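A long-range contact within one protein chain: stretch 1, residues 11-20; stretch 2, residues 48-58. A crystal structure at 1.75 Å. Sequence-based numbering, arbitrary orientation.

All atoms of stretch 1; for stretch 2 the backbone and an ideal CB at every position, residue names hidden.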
ATOM      1  N   GLN A  11       5.004  20.592   3.543  1.00 15.12           N
ATOM      2  CA  GLN A  11       3.986  21.404   4.194  1.00 15.82           C
ATOM      3  C   GLN A  11       3.681  20.870   5.582  1.00 15.62           C
ATOM      4  O   GLN A  11       3.028  19.834   5.741  1.00 15.52           O
ATOM      5  CB  GLN A  11       2.709  21.498   3.348  1.00 15.95           C
ATOM      6  CG  GLN A  11       1.644  22.422   3.937  1.00 18.38           C
ATOM      7  CD  GLN A  11       2.056  23.887   3.929  1.00 21.55           C
ATOM      8  OE1 GLN A  11       2.788  24.340   3.048  1.00 21.60           O
ATOM      9  NE2 GLN A  11       1.579  24.635   4.915  1.00 24.97           N
ATOM     10  N   TYR A  12       4.181  21.583   6.583  1.00 15.92           N
ATOM     11  CA  TYR A  12       3.825  21.317   7.962  1.00 15.80           C
ATOM     12  C   TYR A  12       2.491  21.996   8.261  1.00 15.88           C
ATOM     13  O   TYR A  12       2.154  23.003   7.626  1.00 15.97           O
ATOM     14  CB  TYR A  12       4.924  21.825   8.907  1.00 15.78           C
ATOM     15  CG  TYR A  12       6.155  20.938   8.954  1.00 15.90           C
ATOM     16  CD1 TYR A  12       6.157  19.752   9.691  1.00 14.92           C
ATOM     17  CD2 TYR A  12       7.328  21.291   8.267  1.00 15.86           C
ATOM     18  CE1 TYR A  12       7.298  18.929   9.744  1.00 16.34           C
ATOM     19  CE2 TYR A  12       8.467  20.479   8.317  1.00 15.76           C
ATOM     20  CZ  TYR A  12       8.446  19.299   9.051  1.00 16.10           C
ATOM     21  OH  TYR A  12       9.570  18.487   9.099  1.00 16.32           O
ATOM     22  N   PRO A  13       1.714  21.443   9.208  1.00 16.19           N
ATOM     23  CA  PRO A  13       0.470  22.076   9.643  1.00 16.68           C
ATOM     24  C   PRO A  13       0.719  23.369  10.436  1.00 17.42           C
ATOM     25  O   PRO A  13       1.880  23.698  10.714  1.00 17.22           O
ATOM     26  CB  PRO A  13      -0.187  20.999  10.510  1.00 16.43           C
ATOM     27  CG  PRO A  13       0.947  20.147  10.976  1.00 16.66           C
ATOM     28  CD  PRO A  13       1.960  20.164   9.903  1.00 16.30           C
ATOM     29  N   PRO A  14      -0.359  24.103  10.782  1.00 18.00           N
ATOM     30  CA  PRO A  14      -0.262  25.433  11.405  1.00 18.85           C
ATOM     31  C   PRO A  14       0.354  25.484  12.803  1.00 19.09           C
ATOM     32  O   PRO A  14       0.915  26.519  13.176  1.00 19.56           O
ATOM     33  CB  PRO A  14      -1.727  25.881  11.504  1.00 18.77           C
ATOM     34  CG  PRO A  14      -2.468  25.036  10.524  1.00 19.06           C
ATOM     35  CD  PRO A  14      -1.765  23.720  10.564  1.00 18.57           C
ATOM     36  N   TYR A  15       0.237  24.402  13.572  1.00 18.98           N
ATOM     37  CA  TYR A  15       0.545  24.447  15.005  1.00 19.29           C
ATOM     38  C   TYR A  15       1.900  23.835  15.350  1.00 19.00           C
ATOM     39  O   TYR A  15       2.356  22.887  14.704  1.00 18.56           O
ATOM     40  CB  TYR A  15      -0.573  23.795  15.830  1.00 19.91           C
ATOM     41  CG  TYR A  15      -1.930  24.434  15.631  1.00 21.00           C
ATOM     42  CD1 TYR A  15      -2.379  25.448  16.484  1.00 21.78           C
ATOM     43  CD2 TYR A  15      -2.765  24.035  14.584  1.00 21.87           C
ATOM     44  CE1 TYR A  15      -3.626  26.038  16.299  1.00 21.97           C
ATOM     45  CE2 TYR A  15      -4.017  24.624  14.392  1.00 22.58           C
ATOM     46  CZ  TYR A  15      -4.438  25.621  15.256  1.00 21.87           C
ATOM     47  OH  TYR A  15      -5.675  26.203  15.067  1.00 23.09           O
ATOM     48  N   SER A  16       2.533  24.398  16.377  1.00 18.57           N
ATOM     49  CA  SER A  16       3.814  23.906  16.870  1.00 18.66           C
ATOM     50  C   SER A  16       3.704  23.754  18.374  1.00 18.54           C
ATOM     51  O   SER A  16       3.488  24.737  19.092  1.00 19.13           O
ATOM     52  CB  SER A  16       4.946  24.869  16.507  1.00 19.11           C
ATOM     53  OG  SER A  16       5.258  24.802  15.122  1.00 20.47           O
ATOM     54  N   LEU A  17       3.834  22.517  18.841  1.00 17.61           N
ATOM     55  CA  LEU A  17       3.581  22.177  20.235  1.00 16.92           C
ATOM     56  C   LEU A  17       4.853  21.931  21.019  1.00 16.61           C
ATOM     57  O   LEU A  17       5.671  21.084  20.651  1.00 15.08           O
ATOM     58  CB  LEU A  17       2.695  20.939  20.327  1.00 17.18           C
ATOM     59  CG  LEU A  17       1.395  20.923  19.515  1.00 17.51           C
ATOM     60  CD1 LEU A  17       0.726  19.553  19.635  1.00 18.71           C
ATOM     61  CD2 LEU A  17       0.446  22.036  19.951  1.00 18.92           C
ATOM     62  N   GLY A  18       4.986  22.662  22.121  1.00 16.16           N
ATOM     63  CA  GLY A  18       6.069  22.450  23.071  1.00 16.96           C
ATOM     64  C   GLY A  18       5.765  21.228  23.919  1.00 17.37           C
ATOM     65  O   GLY A  18       4.673  20.659  23.814  1.00 17.56           O
ATOM     66  N   PRO A  19       6.727  20.809  24.756  1.00 17.87           N
ATOM     67  CA  PRO A  19       6.543  19.623  25.592  1.00 18.06           C
ATOM     68  C   PRO A  19       5.371  19.726  26.561  1.00 18.25           C
ATOM     69  O   PRO A  19       4.892  18.692  27.028  1.00 18.55           O
ATOM     70  CB  PRO A  19       7.864  19.520  26.372  1.00 18.34           C
ATOM     71  CG  PRO A  19       8.485  20.863  26.269  1.00 18.14           C
ATOM     72  CD  PRO A  19       8.059  21.411  24.947  1.00 18.00           C
ATOM     73  N   ASP A  20       4.909  20.950  26.844  1.00 18.16           N
ATOM     74  CA  ASP A  20       3.781  21.156  27.761  1.00 18.65           C
ATOM     75  C   ASP A  20       2.424  20.714  27.199  1.00 18.02           C
ATOM     76  O   ASP A  20       1.480  20.527  27.962  1.00 17.93           O
ATOM     77  CB  ASP A  20       3.715  22.606  28.274  1.00 19.51           C
ATOM     78  CG  ASP A  20       3.342  23.614  27.189  1.00 21.97           C
ATOM     79  OD1 ASP A  20       3.789  23.467  26.029  1.00 25.87           O
ATOM     80  OD2 ASP A  20       2.611  24.580  27.509  1.00 26.74           O
ATOM     81  N   UNK A  48      13.633  17.399  21.514  1.00 14.42           N
ATOM     82  CA  UNK A  48      12.659  18.005  20.602  1.00 14.15           C
ATOM     83  C   UNK A  48      12.100  19.256  21.244  1.00 14.74           C
ATOM     84  O   UNK A  48      11.461  19.198  22.297  1.00 15.20           O
ATOM     85  CB  UNK A  48      11.535  17.027  20.255  1.00 14.15           C
ATOM     86  N   UNK A  49      12.349  20.389  20.603  1.00 15.17           N
ATOM     87  CA  UNK A  49      11.851  21.666  21.078  1.00 16.16           C
ATOM     88  C   UNK A  49      10.346  21.825  20.814  1.00 15.95           C
ATOM     89  O   UNK A  49       9.591  22.269  21.685  1.00 16.13           O
ATOM     90  CB  UNK A  49      12.627  22.805  20.413  1.00 16.16           C
ATOM     91  N   UNK A  50       9.925  21.476  19.602  1.00 16.23           N
ATOM     92  CA  UNK A  50       8.538  21.632  19.169  1.00 16.44           C
ATOM     93  C   UNK A  50       8.149  20.536  18.196  1.00 15.84           C
ATOM     94  O   UNK A  50       8.967  20.111  17.386  1.00 15.10           O
ATOM     95  CB  UNK A  50       8.325  23.004  18.527  1.00 16.44           C
ATOM     96  N   UNK A  51       6.898  20.089  18.290  1.00 15.34           N
ATOM     97  CA  UNK A  51       6.343  19.121  17.344  1.00 14.85           C
ATOM     98  C   UNK A  51       5.245  19.784  16.518  1.00 14.67           C
ATOM     99  O   UNK A  51       4.393  20.494  17.048  1.00 14.75           O
ATOM    100  CB  UNK A  51       5.798  17.893  18.076  1.00 14.85           C
ATOM    101  N   UNK A  52       5.273  19.548  15.215  1.00 14.86           N
ATOM    102  CA  UNK A  52       4.273  20.092  14.309  1.00 15.13           C
ATOM    103  C   UNK A  52       2.973  19.306  14.443  1.00 15.07           C
ATOM    104  O   UNK A  52       3.003  18.082  14.528  1.00 15.31           O
ATOM    105  CB  UNK A  52       4.776  20.062  12.864  1.00 15.13           C
ATOM    106  N   UNK A  53       1.846  20.016  14.468  1.00 14.85           N
ATOM    107  CA  UNK A  53       0.535  19.385  14.661  1.00 14.51           C
ATOM    108  C   UNK A  53      -0.589  20.080  13.904  1.00 14.47           C
ATOM    109  O   UNK A  53      -0.589  21.307  13.741  1.00 13.94           O
ATOM    110  CB  UNK A  53       0.192  19.355  16.152  1.00 14.51           C
ATOM    111  N   UNK A  54      -1.553  19.280  13.455  1.00 14.64           N
ATOM    112  CA  UNK A  54      -2.776  19.799  12.839  1.00 14.69           C
ATOM    113  C   UNK A  54      -3.623  20.618  13.818  1.00 15.05           C
ATOM    114  O   UNK A  54      -4.495  21.381  13.400  1.00 14.77           O
ATOM    115  CB  UNK A  54      -3.608  18.642  12.284  1.00 14.69           C
ATOM    116  N   UNK A  55      -3.371  20.451  15.113  1.00 15.83           N
ATOM    117  CA  UNK A  55      -4.147  21.167  16.129  1.00 16.76           C
ATOM    118  C   UNK A  55      -3.366  21.541  17.374  1.00 17.46           C
ATOM    119  O   UNK A  55      -2.204  21.167  17.548  1.00 17.37           O
ATOM    120  CB  UNK A  55      -5.350  20.317  16.542  1.00 16.76           C
ATOM    121  N   UNK A  56      -4.015  22.305  18.246  1.00 18.31           N
ATOM    122  CA  UNK A  56      -3.471  22.572  19.563  1.00 18.68           C
ATOM    123  C   UNK A  56      -4.210  21.710  20.593  1.00 18.74           C
ATOM    124  O   UNK A  56      -5.182  21.038  20.243  1.00 18.63           O
ATOM    125  CB  UNK A  56      -3.582  24.059  19.907  1.00 18.68           C
ATOM    126  N   UNK A  57      -3.753  21.704  21.859  1.00 18.91           N
ATOM    127  CA  UNK A  57      -4.418  20.867  22.867  1.00 19.35           C
ATOM    128  C   UNK A  57      -5.927  21.106  23.091  1.00 19.50           C
ATOM    129  O   UNK A  57      -6.552  20.347  23.824  1.00 19.89           O
ATOM    130  CB  UNK A  57      -3.700  21.070  24.203  1.00 19.35           C
ATOM    131  N   UNK A  58      -6.507  22.126  22.460  1.00 19.75           N
ATOM    132  CA  UNK A  58      -7.954  22.356  22.565  1.00 20.16           C
ATOM    133  C   UNK A  58      -8.748  21.806  21.383  1.00 19.83           C
ATOM    134  O   UNK A  58      -9.967  21.996  21.312  1.00 19.70           O
ATOM    135  CB  UNK A  58      -8.227  23.856  22.696  1.00 20.16           C
TER

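Positions 51 to 53 run antiparallel to Tyr 15–Leu 17. Two hydrogen-bonded pairs fix the register: the N of 53 to Tyr 15 O is 2.9 Å and Tyr 15 N to the O of 53 is 3.2 Å; the O of 51 to Leu 17 N and the N of 51 to Leu 17 O are both 2.8 Å.

Positions 48 and 49 have no atom of stretch 1 within 5.5 Å of the ideal CB, giving no basis for choosing. They are Ile 48 and Asp 49.

At position 50 the ideal CB points sideways, 4.4 Å from Ser 16 CB and 3.9 Å from Leu 17 O. Small or long polar residues would suit. The residue is Gln 50, whose OE1 comes 3.6 Å from Ser 16 CB.

Position 51 shares its face with Leu 17, and its ideal CB lies 4.1 Å from Leu 17 O. A long aliphatic or a basic chain fits, the latter because carbonyls lie nearby. Arg 51 reaches them through water: water 3 joins Arg 51 NE (3.0 Å) to Leu 17 O (2.7 Å), and water 4 joins Arg 51 NH2 (3.0 Å) to Gly 18 O (2.9 Å).

Position 52 pairs with Ser 16 on the other face. Its ideal CB is only 3.5 Å from Tyr 12 CD1, which favours a small residue such as alanine, serine or cysteine. Ser 52 is found; its OG donates to water 1 (2.9 Å), which in turn donates to Pro 13 O (2.6 Å) and Tyr 15 O (2.9 Å). Water 2 links the same OG (3.0 Å) to Ser 16 OG (2.7 Å).

Position 53 returns to the Tyr 15 and Leu 17 face, with Leu 17 CD1 3.5 Å from the ideal CB. Again a small residue suits. Ser 53 packs its CB on that methyl, and its OG (chi1 t) donates to the backbone O of position 55 at 2.9 Å.

At position 54 CB points away, yet Pro 13 CB is 4.5 Å from it, so an aliphatic chain could still touch the ring. Ile 54 does, CG2 to Pro 13 CB 4.1 Å.

Position 55, at phi/psi -147/174, lies over one face of the Tyr 15 ring, but its ideal CB would point away, so the contact does not demand glycine. It is Gly 55.

The ideal CB of position 56 is 3.9 Å from Tyr 15 CD1; polar or apolar chains could suit. Asn 56 places ND2 3.7 Å from Tyr 15 CE1.

Position 57, phi -57°, admits proline; Pro 57 CD meets Leu 17 CD2 at 3.9 Å. Position 58, unconstrained, is Asp 58.

Stretch 2, residues 48-58: IDQRSSIGNPD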
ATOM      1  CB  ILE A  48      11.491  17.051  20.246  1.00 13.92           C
ATOM      2  CG1 ILE A  48      12.016  15.754  19.618  1.00 13.89           C
ATOM      3  CG2 ILE A  48      10.507  17.747  19.297  1.00 13.73           C
ATOM      4  CD1 ILE A  48      10.951  14.655  19.427  1.00 13.61           C
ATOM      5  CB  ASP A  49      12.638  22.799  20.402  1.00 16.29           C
ATOM      6  CG  ASP A  49      12.390  24.149  21.039  1.00 18.34           C
ATOM      7  OD1 ASP A  49      12.443  24.244  22.288  1.00 21.58           O
ATOM      8  OD2 ASP A  49      12.158  25.120  20.283  1.00 19.65           O
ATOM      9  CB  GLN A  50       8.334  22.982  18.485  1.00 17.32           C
ATOM     10  CG  GLN A  50       8.352  24.169  19.434  1.00 20.58           C
ATOM     11  CD  GLN A  50       7.770  25.409  18.811  1.00 25.65           C
ATOM     12  OE1 GLN A  50       8.170  25.821  17.717  1.00 27.72           O
ATOM     13  NE2 GLN A  50       6.815  26.021  19.504  1.00 27.39           N
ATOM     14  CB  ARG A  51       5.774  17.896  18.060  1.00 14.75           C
ATOM     15  CG  ARG A  51       6.788  17.016  18.780  1.00 14.48           C
ATOM     16  CD  ARG A  51       6.091  15.875  19.543  1.00 15.23           C
ATOM     17  NE  ARG A  51       5.118  16.380  20.513  1.00 14.86           N
ATOM     18  CZ  ARG A  51       3.794  16.329  20.370  1.00 16.50           C
ATOM     19  NH1 ARG A  51       3.240  15.775  19.288  1.00 16.17           N
ATOM     20  NH2 ARG A  51       3.011  16.841  21.315  1.00 15.55           N
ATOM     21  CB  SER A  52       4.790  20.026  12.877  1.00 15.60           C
ATOM     22  OG  SER A  52       5.832  20.982  12.689  1.00 17.86           O
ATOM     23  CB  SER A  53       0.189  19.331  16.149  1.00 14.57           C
ATOM     24  OG  SER A  53      -1.065  18.715  16.376  1.00 15.32           O
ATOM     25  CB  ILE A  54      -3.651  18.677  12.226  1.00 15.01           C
ATOM     26  CG1 ILE A  54      -4.066  17.649  13.289  1.00 15.13           C
ATOM     27  CG2 ILE A  54      -2.946  18.024  11.051  1.00 13.55           C
ATOM     28  CD1 ILE A  54      -5.426  17.925  13.928  1.00 17.55           C
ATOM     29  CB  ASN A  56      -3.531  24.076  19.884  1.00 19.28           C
ATOM     30  CG  ASN A  56      -4.946  24.611  19.964  1.00 19.77           C
ATOM     31  OD1 ASN A  56      -5.888  23.888  20.294  1.00 20.00           O
ATOM     32  ND2 ASN A  56      -5.100  25.901  19.671  1.00 21.28           N
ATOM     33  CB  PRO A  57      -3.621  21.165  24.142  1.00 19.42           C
ATOM     34  CG  PRO A  57      -2.272  21.579  23.645  1.00 19.30           C
ATOM     35  CD  PRO A  57      -2.591  22.408  22.433  1.00 18.95           C
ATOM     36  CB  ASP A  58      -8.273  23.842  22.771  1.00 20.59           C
ATOM     37  CG  ASP A  58      -7.828  24.348  24.122  1.00 22.89           C
ATOM     38  OD1 ASP A  58      -8.072  23.655  25.139  1.00 26.05           O
ATOM     39  OD2 ASP A  58      -7.232  25.446  24.168  1.00 27.10           O
TER
HETATM   40  O   HOH W   1       3.838  23.055  12.232  1.00 24.59           O
HETATM   41  O   HOH W   2       6.773  22.609  14.967  1.00 21.65           O
HETATM   42  O   HOH W   3       6.309  18.727  21.897  1.00 21.66           O
HETATM   43  O   HOH W   4       3.883  17.898  23.928  1.00 15.27           O
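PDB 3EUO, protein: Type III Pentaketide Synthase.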